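Porin B (Pseudomonas putida, PDB 4GEY) forms a beta-barrel channel in the outer membrane and probably lets sugars such as glucose pass through it. Local coordinates at residues N159-F165 and L312-F316; D146-F152 and S189-V195; A365-N369 and F382-Q386; K262-V266 and K321-V325. The protein carries 2 engineered substitutions. One frame throughout, in Å; residues are numbered along the deposited sequence.

Interaction 1 (N159-F165 and L312-F316); sequences NSFPCDF and LFANF
The loop 159-165 lies over the strand 312-316, their end-to-end directions 124° apart. The backbones stay well separated, with Phe161 CA and Asn315 CA 8.9 Å from each other as the nearest pair. Side chains and two waters fill that interval. A loop folded into the beta-barrel meets the wall here through an aromatic cluster of Phe161, Phe165 and Phe313. Phe161 turns the edge of its ring to the face of Phe313 in an offset edge-to-face pair, with planes at 61°. Its CZ atom stands over that face, 3.6 Å from Phe313 CD1. The Phe165 and Phe313 side chains come from opposite directions and meet obliquely, Phe165 CE1 3.5 Å from Phe313 CZ. Phe313 holds CG between its own backbone N and carbonyl carbon (chi1 65°), and from there the ring reaches both loop phenylalanines. An alanine at this position would take away the ring that both touch and is likely to leave Phe161 and Phe165 loosely packed against the wall. The two faces of the Phe161 ring carry different neighbours. Pro162 CD lies on one, and Asn315 ND2 on the other, 3.4 Å from Phe161 CE1, with amide and ring planes perpendicular. Asn315 ND2 gives its hydrogen bond to Gln331 OE1 of the next strand. Asn159 is held by Ser173, and the disulfide Cys163-Cys171 ties the same loop further along. Water 1 accepts from Asn159 ND2 and can donate to Asn315 OD1, each at 3.0 Å. Water 2 likewise links the segments, 2.8 Å from Asn315 OD1 and 3.1 Å from Asn159 O.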
loop_
_atom_site.group_PDB
_atom_site.type_symbol
_atom_site.label_atom_id
_atom_site.label_comp_id
_atom_site.label_asym_id
_atom_site.label_seq_id
_atom_site.Cartn_x
_atom_site.Cartn_y
_atom_site.Cartn_z
ATOM N N ASN A 159 -1.872 9.969 -0.644
ATOM C CA ASN A 159 -2.789 8.923 -0.184
ATOM C C ASN A 159 -2.083 8.024 0.831
ATOM O O ASN A 159 -2.406 6.849 0.988
ATOM C CB ASN A 159 -3.291 8.127 -1.404
ATOM C CG ASN A 159 -4.333 7.069 -1.054
ATOM O OD1 ASN A 159 -4.275 5.940 -1.545
ATOM N ND2 ASN A 159 -5.285 7.427 -0.207
ATOM N N SER A 160 -1.093 8.590 1.510
ATOM C CA SER A 160 -0.238 7.823 2.414
ATOM C C SER A 160 -0.988 7.322 3.637
ATOM O O SER A 160 -1.795 8.050 4.213
ATOM C CB SER A 160 0.945 8.671 2.854
ATOM O OG SER A 160 1.611 9.221 1.749
ATOM N N PHE A 161 -0.700 6.080 4.024
ATOM C CA PHE A 161 -1.315 5.416 5.185
ATOM C C PHE A 161 -0.251 4.461 5.737
ATOM O O PHE A 161 0.540 3.937 4.966
ATOM C CB PHE A 161 -2.579 4.657 4.741
ATOM C CG PHE A 161 -3.406 4.092 5.884
ATOM C CD1 PHE A 161 -4.175 4.925 6.689
ATOM C CD2 PHE A 161 -3.432 2.721 6.131
ATOM C CE1 PHE A 161 -4.926 4.407 7.731
ATOM C CE2 PHE A 161 -4.188 2.191 7.168
ATOM C CZ PHE A 161 -4.931 3.031 7.974
ATOM N N PRO A 162 -0.213 4.244 7.070
ATOM C CA PRO A 162 0.834 3.386 7.659
ATOM C C PRO A 162 0.710 1.922 7.251
ATOM O O PRO A 162 -0.194 1.529 6.505
ATOM C CB PRO A 162 0.602 3.516 9.171
ATOM C CG PRO A 162 -0.144 4.789 9.350
ATOM C CD PRO A 162 -1.015 4.922 8.106
ATOM N N CYS A 163 1.613 1.100 7.757
ATOM C CA CYS A 163 1.636 -0.298 7.359
ATOM C C CYS A 163 1.946 -1.206 8.538
ATOM O O CYS A 163 2.955 -1.919 8.544
ATOM C CB CYS A 163 2.654 -0.526 6.246
ATOM S SG CYS A 163 2.471 -2.124 5.447
ATOM N N ASP A 164 1.068 -1.178 9.531
ATOM C CA ASP A 164 1.230 -2.046 10.684
ATOM C C ASP A 164 0.432 -3.342 10.526
ATOM O O ASP A 164 0.885 -4.404 10.977
ATOM C CB ASP A 164 0.884 -1.315 11.976
ATOM C CG ASP A 164 1.965 -0.335 12.391
ATOM O OD1 ASP A 164 3.146 -0.580 12.050
ATOM O OD2 ASP A 164 1.637 0.681 13.054
ATOM N N PHE A 165 -0.738 -3.258 9.883
ATOM C CA PHE A 165 -1.565 -4.438 9.620
ATOM C C PHE A 165 -0.824 -5.373 8.655
ATOM O O PHE A 165 0.106 -4.956 7.982
ATOM C CB PHE A 165 -2.929 -4.046 9.034
ATOM C CG PHE A 165 -3.890 -3.461 10.041
ATOM C CD1 PHE A 165 -3.868 -2.100 10.341
ATOM C CD2 PHE A 165 -4.836 -4.268 10.669
ATOM C CE1 PHE A 165 -4.752 -1.559 11.263
ATOM C CE2 PHE A 165 -5.728 -3.734 11.603
ATOM C CZ PHE A 165 -5.689 -2.382 11.897
ATOM N N LEU A 312 -8.903 6.146 15.720
ATOM C CA LEU A 312 -9.797 5.634 14.684
ATOM C C LEU A 312 -9.196 5.919 13.323
ATOM O O LEU A 312 -8.409 6.853 13.176
ATOM C CB LEU A 312 -11.172 6.291 14.766
ATOM C CG LEU A 312 -11.919 6.154 16.090
ATOM C CD1 LEU A 312 -13.368 6.610 15.948
ATOM C CD2 LEU A 312 -11.824 4.722 16.603
ATOM N N PHE A 313 -9.552 5.121 12.324
ATOM C CA PHE A 313 -9.110 5.410 10.964
ATOM C C PHE A 313 -10.122 4.975 9.931
ATOM O O PHE A 313 -10.912 4.060 10.172
ATOM C CB PHE A 313 -7.726 4.800 10.658
ATOM C CG PHE A 313 -7.690 3.285 10.668
ATOM C CD1 PHE A 313 -8.104 2.551 9.566
ATOM C CD2 PHE A 313 -7.204 2.595 11.771
ATOM C CE1 PHE A 313 -8.057 1.166 9.569
ATOM C CE2 PHE A 313 -7.151 1.200 11.778
ATOM C CZ PHE A 313 -7.578 0.489 10.670
ATOM N N ALA A 314 -10.068 5.629 8.771
ATOM C CA ALA A 314 -10.931 5.295 7.641
ATOM C C ALA A 314 -10.300 5.671 6.314
ATOM O O ALA A 314 -9.548 6.635 6.213
ATOM C CB ALA A 314 -12.284 5.955 7.782
ATOM N N ASN A 315 -10.605 4.877 5.297
ATOM C CA ASN A 315 -10.167 5.125 3.933
ATOM C C ASN A 315 -11.346 4.880 3.000
ATOM O O ASN A 315 -12.117 3.935 3.183
ATOM C CB ASN A 315 -9.023 4.183 3.553
ATOM C CG ASN A 315 -7.671 4.650 4.063
ATOM O OD1 ASN A 315 -6.935 5.352 3.363
ATOM N ND2 ASN A 315 -7.319 4.232 5.273
ATOM N N PHE A 316 -11.490 5.743 2.010
ATOM C CA PHE A 316 -12.508 5.595 0.985
ATOM C C PHE A 316 -11.829 5.861 -0.345
ATOM O O PHE A 316 -10.890 6.655 -0.449
ATOM C CB PHE A 316 -13.669 6.579 1.186
ATOM C CG PHE A 316 -14.320 6.485 2.533
ATOM C CD1 PHE A 316 -13.849 7.235 3.606
ATOM C CD2 PHE A 316 -15.398 5.640 2.737
ATOM C CE1 PHE A 316 -14.445 7.142 4.858
ATOM C CE2 PHE A 316 -16.007 5.543 3.989
ATOM C CZ PHE A 316 -15.529 6.289 5.047
HETATM O O HOH W 1 -7.713 5.903 0.518
HETATM O O HOH W 2 -4.734 4.949 1.706
#

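Interaction 2 (D146-F152 and S189-V195)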
loop_
_atom_site.group_PDB
_atom_site.type_symbol
_atom_site.label_atom_id
_atom_site.label_comp_id
_atom_site.label_asym_id
_atom_site.label_seq_id
_atom_site.Cartn_x
_atom_site.Cartn_y
_atom_site.Cartn_z
ATOM N N ASP A 146 7.996 23.033 -1.016
ATOM C CA ASP A 146 8.765 21.812 -0.888
ATOM C C ASP A 146 8.874 21.138 -2.256
ATOM O O ASP A 146 7.891 20.615 -2.767
ATOM C CB ASP A 146 8.060 20.901 0.125
ATOM C CG ASP A 146 8.926 19.748 0.598
ATOM O OD1 ASP A 146 9.647 19.158 -0.231
ATOM O OD2 ASP A 146 8.870 19.419 1.806
ATOM N N VAL A 147 10.063 21.151 -2.855
ATOM C CA VAL A 147 10.264 20.483 -4.142
ATOM C C VAL A 147 11.066 19.190 -4.021
ATOM O O VAL A 147 12.121 19.166 -3.394
ATOM C CB VAL A 147 10.897 21.418 -5.202
ATOM C CG1 VAL A 147 11.164 20.664 -6.496
ATOM C CG2 VAL A 147 9.974 22.581 -5.481
ATOM N N LYS A 148 10.552 18.126 -4.638
ATOM C CA LYS A 148 11.118 16.783 -4.529
ATOM C C LYS A 148 11.162 16.095 -5.890
ATOM O O LYS A 148 10.141 15.994 -6.573
ATOM C CB LYS A 148 10.272 15.952 -3.567
ATOM C CG LYS A 148 10.724 14.503 -3.361
ATOM C CD LYS A 148 9.681 13.765 -2.521
ATOM C CE LYS A 148 10.046 12.321 -2.278
ATOM N NZ LYS A 148 9.122 11.698 -1.297
ATOM N N PHE A 149 12.337 15.608 -6.278
ATOM C CA PHE A 149 12.528 15.037 -7.612
ATOM C C PHE A 149 13.381 13.767 -7.578
ATOM O O PHE A 149 14.346 13.683 -6.822
ATOM C CB PHE A 149 13.174 16.066 -8.549
ATOM C CG PHE A 149 13.646 15.481 -9.852
ATOM C CD1 PHE A 149 12.747 15.242 -10.889
ATOM C CD2 PHE A 149 14.986 15.147 -10.041
ATOM C CE1 PHE A 149 13.177 14.687 -12.097
ATOM C CE2 PHE A 149 15.426 14.590 -11.248
ATOM C CZ PHE A 149 14.524 14.358 -12.274
ATOM N N GLY A 150 13.035 12.791 -8.413
ATOM C CA GLY A 150 13.831 11.590 -8.529
ATOM C C GLY A 150 12.986 10.352 -8.751
ATOM O O GLY A 150 12.093 10.347 -9.601
ATOM N N ARG A 151 13.265 9.292 -7.996
ATOM C CA ARG A 151 12.492 8.065 -8.127
ATOM C C ARG A 151 11.876 7.611 -6.808
ATOM O O ARG A 151 12.576 7.469 -5.808
ATOM C CB ARG A 151 13.329 6.933 -8.719
ATOM C CG ARG A 151 13.669 7.079 -10.188
ATOM C CD ARG A 151 14.428 5.849 -10.697
ATOM N NE ARG A 151 13.536 4.730 -10.993
ATOM C CZ ARG A 151 12.984 4.507 -12.185
ATOM N NH1 ARG A 151 13.228 5.333 -13.197
ATOM N NH2 ARG A 151 12.185 3.462 -12.378
ATOM N N PHE A 152 10.561 7.392 -6.833
ATOM C CA PHE A 152 9.792 6.906 -5.693
ATOM C C PHE A 152 8.387 6.503 -6.153
ATOM O O PHE A 152 8.032 6.707 -7.308
ATOM C CB PHE A 152 9.738 7.951 -4.557
ATOM C CG PHE A 152 9.431 9.365 -5.012
ATOM C CD1 PHE A 152 10.398 10.145 -5.633
ATOM C CD2 PHE A 152 8.189 9.924 -4.777
ATOM C CE1 PHE A 152 10.115 11.434 -6.044
ATOM C CE2 PHE A 152 7.906 11.217 -5.170
ATOM C CZ PHE A 152 8.869 11.966 -5.808
ATOM N N SER A 189 9.877 2.018 -8.040
ATOM C CA SER A 189 10.181 3.436 -8.236
ATOM C C SER A 189 9.895 3.858 -9.671
ATOM O O SER A 189 9.824 3.016 -10.568
ATOM C CB SER A 189 11.634 3.751 -7.888
ATOM O OG SER A 189 12.488 3.428 -8.970
ATOM N N GLN A 190 9.726 5.169 -9.861
ATOM C CA GLN A 190 9.461 5.794 -11.159
ATOM C C GLN A 190 9.998 7.206 -11.085
ATOM O O GLN A 190 10.081 7.791 -10.000
ATOM C CB GLN A 190 7.962 5.941 -11.424
ATOM C CG GLN A 190 7.172 4.678 -11.508
ATOM C CD GLN A 190 5.988 4.719 -10.589
ATOM O OE1 GLN A 190 6.109 5.089 -9.416
ATOM N NE2 GLN A 190 4.822 4.356 -11.115
ATOM N N TRP A 191 10.319 7.779 -12.239
ATOM C CA TRP A 191 10.719 9.171 -12.261
ATOM C C TRP A 191 9.532 10.014 -11.832
ATOM O O TRP A 191 8.408 9.798 -12.290
ATOM C CB TRP A 191 11.226 9.577 -13.648
ATOM C CG TRP A 191 12.588 9.040 -13.963
ATOM C CD1 TRP A 191 12.900 8.095 -14.888
ATOM C CD2 TRP A 191 13.825 9.409 -13.334
ATOM N NE1 TRP A 191 14.255 7.859 -14.890
ATOM C CE2 TRP A 191 14.845 8.648 -13.940
ATOM C CE3 TRP A 191 14.169 10.311 -12.321
ATOM C CZ2 TRP A 191 16.185 8.764 -13.571
ATOM C CZ3 TRP A 191 15.505 10.424 -11.955
ATOM C CH2 TRP A 191 16.496 9.655 -12.582
ATOM N N ALA A 192 9.768 10.958 -10.935
ATOM C CA ALA A 192 8.668 11.750 -10.407
ATOM C C ALA A 192 9.101 13.122 -9.923
ATOM O O ALA A 192 10.257 13.333 -9.535
ATOM C CB ALA A 192 7.988 11.014 -9.302
ATOM N N LEU A 193 8.150 14.049 -9.979
ATOM C CA LEU A 193 8.302 15.391 -9.459
ATOM C C LEU A 193 7.102 15.682 -8.567
ATOM O O LEU A 193 5.954 15.505 -8.976
ATOM C CB LEU A 193 8.356 16.390 -10.613
ATOM C CG LEU A 193 8.504 17.872 -10.242
ATOM C CD1 LEU A 193 9.786 18.101 -9.440
ATOM C CD2 LEU A 193 8.454 18.766 -11.484
ATOM N N ARG A 194 7.359 16.120 -7.341
ATOM C CA ARG A 194 6.281 16.412 -6.404
ATOM C C ARG A 194 6.465 17.785 -5.764
ATOM O O ARG A 194 7.468 18.029 -5.100
ATOM C CB ARG A 194 6.195 15.330 -5.317
ATOM C CG ARG A 194 5.051 15.547 -4.348
ATOM C CD ARG A 194 5.524 15.649 -2.910
ATOM N NE ARG A 194 6.642 16.570 -2.746
ATOM C CZ ARG A 194 7.333 16.700 -1.619
ATOM N NH1 ARG A 194 7.012 15.972 -0.562
ATOM N NH2 ARG A 194 8.342 17.551 -1.550
ATOM N N VAL A 195 5.495 18.675 -5.962
ATOM C CA VAL A 195 5.570 20.039 -5.419
ATOM C C VAL A 195 4.561 20.220 -4.283
ATOM O O VAL A 195 3.391 19.842 -4.400
ATOM C CB VAL A 195 5.355 21.126 -6.512
ATOM C CG1 VAL A 195 5.384 22.497 -5.905
ATOM C CG2 VAL A 195 6.416 21.030 -7.603
#
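Arg151 lies across the face of Trp191, near the corner where two neighbouring antiparallel strands of the porin barrel begin to part. Its CG sits over the six-membered ring in a CH-pi contact. Its CZ stands 4.6 Å from the centroid of the five-membered Trp191 ring, a cation-pi pair over the face. The guanidinium is steeply tilted, its plane 83° from the indole. A bend at chi3 (80°) turns the guanidinium so that Arg151 NE donates to Ser189 OG, close to the guanidinium plane. Trp191 NE1 itself bonds to Leu225 O. Phe149 lies near parallel to Trp191 but slid aside, so the rings barely overlap. Val147, Phe149, Leu193 and Val195 share this face, and a detergent touches Val147, consistent with a lipid-facing surface. The other face carries the charged groups at the Asp146 end. Asp146 and Arg194 form a salt bridge, the carboxylate and guanidinium planes almost perpendicular. The very short modelled distance of this salt bridge is doubtful. Lys148 CD lies over the centre of the Arg194 guanidinium. The like charges are probably balanced by Glu156 and Asp157, which pair with Lys148 NZ, while Asp157 also pairs with Arg194 NH1. The axes of strands 146-149 and 190-195 are antiparallel at 178°, and the backbones bond as a regular ladder at Lys148 with Arg194 and at Gly150 with Ala192. In the first pair Arg194 N donates to Lys148 O at 2.9 Å. Phe152 is sandwiched, with Lys148 CE over one ring face. Over the other lies Ala192 CB, 3.7 Å from Phe152 CZ.

Interaction 3 (A365-N369 and F382-Q386); sequences AELLN and FVPLQ
The helix 365-369 packs against the extended chain 382-386, with Asn369 CA 6.1 Å from Phe382 CA and Ala365 CA equally far from Val383 CA. Asn369 carries the contact. Its OD1 accepts from Val383 N at 2.9 Å, with the donor in the carbonyl plane and on a lone pair. Its ND2 donates to Val383 O at 3.1 Å, the oxygen lying close to the amide plane. Two bonds to one residue fix the rotation of the amide. The same amide is stacked on the Phe382 ring with planes 14° apart, ND2 over one face and offset toward the rim. Phe382 has CG opposite its backbone N (chi1 179°), which brings the ring under the amide. One turn back, Ala365 CB meets Val383 CG1 at 4.0 Å and Leu385 CD2 at 3.9 Å. Leu385 also crosses Glu366 at about a right angle, its methyls against Glu366 CG. The polar grip and the apolar patch thus lie side by side on the helix. Such a pair of bonds, from one asparagine amide to the N and O of a single residue, ties helix 359-372 to the loop that leads into barrel strand 388-399.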
loop_
_atom_site.group_PDB
_atom_site.type_symbol
_atom_site.label_atom_id
_atom_site.label_comp_id
_atom_site.label_asym_id
_atom_site.label_seq_id
_atom_site.Cartn_x
_atom_site.Cartn_y
_atom_site.Cartn_z
ATOM N N ALA A 365 -18.697 -10.873 -17.701
ATOM C CA ALA A 365 -18.425 -12.259 -17.376
ATOM C C ALA A 365 -19.660 -13.124 -17.621
ATOM O O ALA A 365 -19.561 -14.238 -18.145
ATOM C CB ALA A 365 -17.969 -12.383 -15.938
ATOM N N GLU A 366 -20.821 -12.604 -17.228
ATOM C CA GLU A 366 -22.069 -13.334 -17.388
ATOM C C GLU A 366 -22.286 -13.619 -18.866
ATOM O O GLU A 366 -22.712 -14.710 -19.256
ATOM C CB GLU A 366 -23.229 -12.536 -16.805
ATOM C CG GLU A 366 -23.577 -12.907 -15.382
ATOM C CD GLU A 366 -24.498 -11.901 -14.727
ATOM O OE1 GLU A 366 -24.597 -10.759 -15.232
ATOM O OE2 GLU A 366 -25.119 -12.246 -13.698
ATOM N N LEU A 367 -21.949 -12.628 -19.682
ATOM C CA LEU A 367 -21.987 -12.749 -21.128
ATOM C C LEU A 367 -21.060 -13.836 -21.659
ATOM O O LEU A 367 -21.470 -14.645 -22.496
ATOM C CB LEU A 367 -21.614 -11.414 -21.752
ATOM C CG LEU A 367 -22.682 -10.761 -22.620
ATOM C CD1 LEU A 367 -24.066 -11.026 -22.042
ATOM C CD2 LEU A 367 -22.385 -9.271 -22.694
ATOM N N LEU A 368 -19.810 -13.834 -21.190
ATOM C CA LEU A 368 -18.827 -14.861 -21.546
ATOM C C LEU A 368 -19.376 -16.264 -21.291
ATOM O O LEU A 368 -19.287 -17.150 -22.153
ATOM C CB LEU A 368 -17.543 -14.670 -20.736
ATOM C CG LEU A 368 -16.283 -14.015 -21.319
ATOM C CD1 LEU A 368 -16.565 -13.274 -22.597
ATOM C CD2 LEU A 368 -15.643 -13.084 -20.292
ATOM N N ASN A 369 -19.956 -16.454 -20.109
ATOM C CA ASN A 369 -20.469 -17.762 -19.717
ATOM C C ASN A 369 -21.656 -18.159 -20.575
ATOM O O ASN A 369 -21.819 -19.325 -20.937
ATOM C CB ASN A 369 -20.865 -17.777 -18.249
ATOM C CG ASN A 369 -19.672 -17.616 -17.314
ATOM O OD1 ASN A 369 -18.559 -18.030 -17.633
ATOM N ND2 ASN A 369 -19.908 -17.016 -16.147
ATOM N N PHE A 382 -15.464 -21.892 -16.818
ATOM C CA PHE A 382 -16.444 -20.940 -16.330
ATOM C C PHE A 382 -15.661 -19.770 -15.787
ATOM O O PHE A 382 -14.586 -19.951 -15.217
ATOM C CB PHE A 382 -17.337 -21.569 -15.251
ATOM C CG PHE A 382 -18.372 -20.631 -14.667
ATOM C CD1 PHE A 382 -19.636 -20.498 -15.257
ATOM C CD2 PHE A 382 -18.100 -19.904 -13.505
ATOM C CE1 PHE A 382 -20.603 -19.637 -14.710
ATOM C CE2 PHE A 382 -19.060 -19.042 -12.951
ATOM C CZ PHE A 382 -20.308 -18.904 -13.561
ATOM N N VAL A 383 -16.200 -18.569 -15.973
ATOM C CA VAL A 383 -15.544 -17.341 -15.549
ATOM C C VAL A 383 -16.275 -16.708 -14.369
ATOM O O VAL A 383 -17.353 -16.149 -14.530
ATOM C CB VAL A 383 -15.465 -16.359 -16.732
ATOM C CG1 VAL A 383 -14.916 -14.983 -16.298
ATOM C CG2 VAL A 383 -14.637 -16.983 -17.839
ATOM N N PRO A 384 -15.684 -16.802 -13.175
ATOM C CA PRO A 384 -16.320 -16.380 -11.918
ATOM C C PRO A 384 -16.872 -14.970 -11.944
ATOM O O PRO A 384 -16.269 -14.085 -12.544
ATOM C CB PRO A 384 -15.186 -16.489 -10.898
ATOM C CG PRO A 384 -14.353 -17.641 -11.428
ATOM C CD PRO A 384 -14.393 -17.479 -12.944
ATOM N N LEU A 385 -18.026 -14.790 -11.304
ATOM C CA LEU A 385 -18.692 -13.503 -11.217
ATOM C C LEU A 385 -18.122 -12.759 -10.027
ATOM O O LEU A 385 -18.300 -13.167 -8.876
ATOM C CB LEU A 385 -20.208 -13.687 -11.058
ATOM C CG LEU A 385 -21.002 -14.410 -12.165
ATOM C CD1 LEU A 385 -22.469 -14.083 -12.041
ATOM C CD2 LEU A 385 -20.510 -14.049 -13.560
ATOM N N GLN A 386 -17.413 -11.675 -10.304
ATOM C CA GLN A 386 -16.764 -10.925 -9.242
ATOM C C GLN A 386 -17.642 -9.798 -8.735
ATOM O O GLN A 386 -18.041 -8.923 -9.494
ATOM C CB GLN A 386 -15.424 -10.389 -9.713
ATOM C CG GLN A 386 -14.433 -11.474 -9.972
ATOM C CD GLN A 386 -13.083 -10.930 -10.347
ATOM O OE1 GLN A 386 -12.896 -10.413 -11.450
ATOM N NE2 GLN A 386 -12.127 -11.044 -9.432
#

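Interaction 4 (K262-V266 and K321-V325); sequences KADDV and KATNV
Ala322 O is approached by two groups of the other segment. Val266 N donates to it at 3.0 Å, nearly along the C=O axis but bent at the hydrogen (136°). Asp265 CA adds a CA-H...O contact at 3.4 Å. Water 3 makes a second bridge, donating to Thr323 O at 2.7 Å and to Asp264 O at 3.1 Å. Around these polar links the side chains pack lightly. Both Val266 methyls lie close to Ala322 O. CG1 also reaches Thr323 O at 3.5 Å. CG1 lies opposite the carbonyl carbon of Val266 (chi1 -60°), and this turn sends it toward Thr323. A glycine in its place would remove both methyls and would probably open a gap beside the carbonyls of Ala322 and Thr323. Thr323 sets CB against Asp264 O, and its CG2 lies 3.8 Å from Ala263 CB. Its OG1 bonds instead to Asp320 OD1. Asp265 is gripped on its own side of the contact. OD1 accepts from the backbone N of Tyr267 and of Asp268, and OD2 bonds to His285. The contact joins short strand 263-265 to the turn between barrel strands 309-319 and 326-337. Strand 263-265 pairs with strand 282-298, which Thr323 also touches, and Val266 reaches Asp360 and Val361 of helix 359-372.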
loop_
_atom_site.group_PDB
_atom_site.type_symbol
_atom_site.label_atom_id
_atom_site.label_comp_id
_atom_site.label_asym_id
_atom_site.label_seq_id
_atom_site.Cartn_x
_atom_site.Cartn_y
_atom_site.Cartn_z
ATOM N N LYS A 262 -3.357 5.394 -22.016
ATOM C CA LYS A 262 -4.533 4.698 -22.536
ATOM C C LYS A 262 -4.955 3.566 -21.599
ATOM O O LYS A 262 -4.125 2.790 -21.146
ATOM C CB LYS A 262 -4.247 4.099 -23.922
ATOM C CG LYS A 262 -3.952 5.092 -25.024
ATOM C CD LYS A 262 -3.745 4.401 -26.371
ATOM N N ALA A 263 -6.250 3.477 -21.319
ATOM C CA ALA A 263 -6.809 2.324 -20.619
ATOM C C ALA A 263 -7.987 1.692 -21.389
ATOM O O ALA A 263 -8.726 2.386 -22.113
ATOM C CB ALA A 263 -7.243 2.719 -19.232
ATOM N N ASP A 264 -8.160 0.380 -21.236
ATOM C CA ASP A 264 -9.261 -0.312 -21.905
ATOM C C ASP A 264 -10.560 -0.222 -21.115
ATOM O O ASP A 264 -10.554 -0.278 -19.883
ATOM C CB ASP A 264 -8.933 -1.784 -22.147
ATOM C CG ASP A 264 -7.984 -1.992 -23.309
ATOM O OD1 ASP A 264 -7.741 -1.010 -24.057
ATOM O OD2 ASP A 264 -7.497 -3.141 -23.476
ATOM N N ASP A 265 -11.670 -0.083 -21.835
ATOM C CA ASP A 265 -12.999 -0.200 -21.252
ATOM C C ASP A 265 -13.132 -1.582 -20.637
ATOM O O ASP A 265 -12.426 -2.517 -21.013
ATOM C CB ASP A 265 -14.071 -0.020 -22.335
ATOM C CG ASP A 265 -15.405 0.467 -21.773
ATOM O OD1 ASP A 265 -16.245 -0.378 -21.365
ATOM O OD2 ASP A 265 -15.614 1.705 -21.755
ATOM N N VAL A 266 -14.042 -1.723 -19.689
ATOM C CA VAL A 266 -14.220 -3.011 -19.048
ATOM C C VAL A 266 -15.290 -3.832 -19.764
ATOM O O VAL A 266 -15.475 -5.004 -19.453
ATOM C CB VAL A 266 -14.597 -2.848 -17.560
ATOM C CG1 VAL A 266 -13.510 -2.095 -16.810
ATOM C CG2 VAL A 266 -15.940 -2.138 -17.427
ATOM N N LYS A 321 -15.670 4.295 -13.574
ATOM C CA LYS A 321 -16.454 3.131 -13.995
ATOM C C LYS A 321 -16.053 2.622 -15.376
ATOM O O LYS A 321 -16.257 1.457 -15.689
ATOM C CB LYS A 321 -17.953 3.447 -14.010
ATOM C CG LYS A 321 -18.598 3.738 -12.648
ATOM C CD LYS A 321 -18.815 2.475 -11.791
ATOM C CE LYS A 321 -20.233 2.397 -11.184
ATOM N NZ LYS A 321 -20.627 3.522 -10.284
ATOM N N ALA A 322 -15.495 3.490 -16.206
ATOM C CA ALA A 322 -15.137 3.091 -17.562
ATOM C C ALA A 322 -14.094 1.974 -17.597
ATOM O O ALA A 322 -14.290 0.968 -18.292
ATOM C CB ALA A 322 -14.679 4.292 -18.394
ATOM N N THR A 323 -13.013 2.140 -16.836
ATOM C CA THR A 323 -11.815 1.315 -17.018
ATOM C C THR A 323 -11.319 0.512 -15.804
ATOM O O THR A 323 -10.560 -0.434 -15.959
ATOM C CB THR A 323 -10.643 2.176 -17.522
ATOM O OG1 THR A 323 -10.231 3.085 -16.490
ATOM C CG2 THR A 323 -11.044 2.955 -18.761
ATOM N N ASN A 324 -11.748 0.894 -14.609
ATOM C CA ASN A 324 -11.217 0.330 -13.380
ATOM C C ASN A 324 -12.016 -0.866 -12.855
ATOM O O ASN A 324 -13.236 -0.786 -12.724
ATOM C CB ASN A 324 -11.183 1.421 -12.319
ATOM C CG ASN A 324 -9.966 1.323 -11.433
ATOM O OD1 ASN A 324 -8.850 1.623 -11.868
ATOM N ND2 ASN A 324 -10.168 0.902 -10.183
ATOM N N VAL A 325 -11.329 -1.967 -12.545
ATOM C CA VAL A 325 -12.001 -3.190 -12.090
ATOM C C VAL A 325 -12.662 -2.984 -10.732
ATOM O O VAL A 325 -13.851 -3.288 -10.556
ATOM C CB VAL A 325 -11.036 -4.390 -11.983
ATOM C CG1 VAL A 325 -11.764 -5.586 -11.427
ATOM C CG2 VAL A 325 -10.430 -4.732 -13.330
HETATM O O HOH W 3 -9.791 -2.301 -17.731
#

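Interactions 1 and 2 are buried, interaction 3 is partly so, and interaction 4 lies at the surface. Interaction 2 is barrel wall, a strand pair with a charged face and an apolar one. The chain that leaves its first strand becomes the inner loop of interaction 1, which meets the wall with aromatic rings and waters rather than backbone bonds. Strand 309-319 carries the wall side of interaction 1 and runs on into the turn of interaction 4. There the polar links are one backbone bond and a water. Nearest atoms of interactions 3 and 4 are about 5 Å apart. Interaction 3 combines one side-chain amide with apolar packing on helix 359-372, which Val266 also touches.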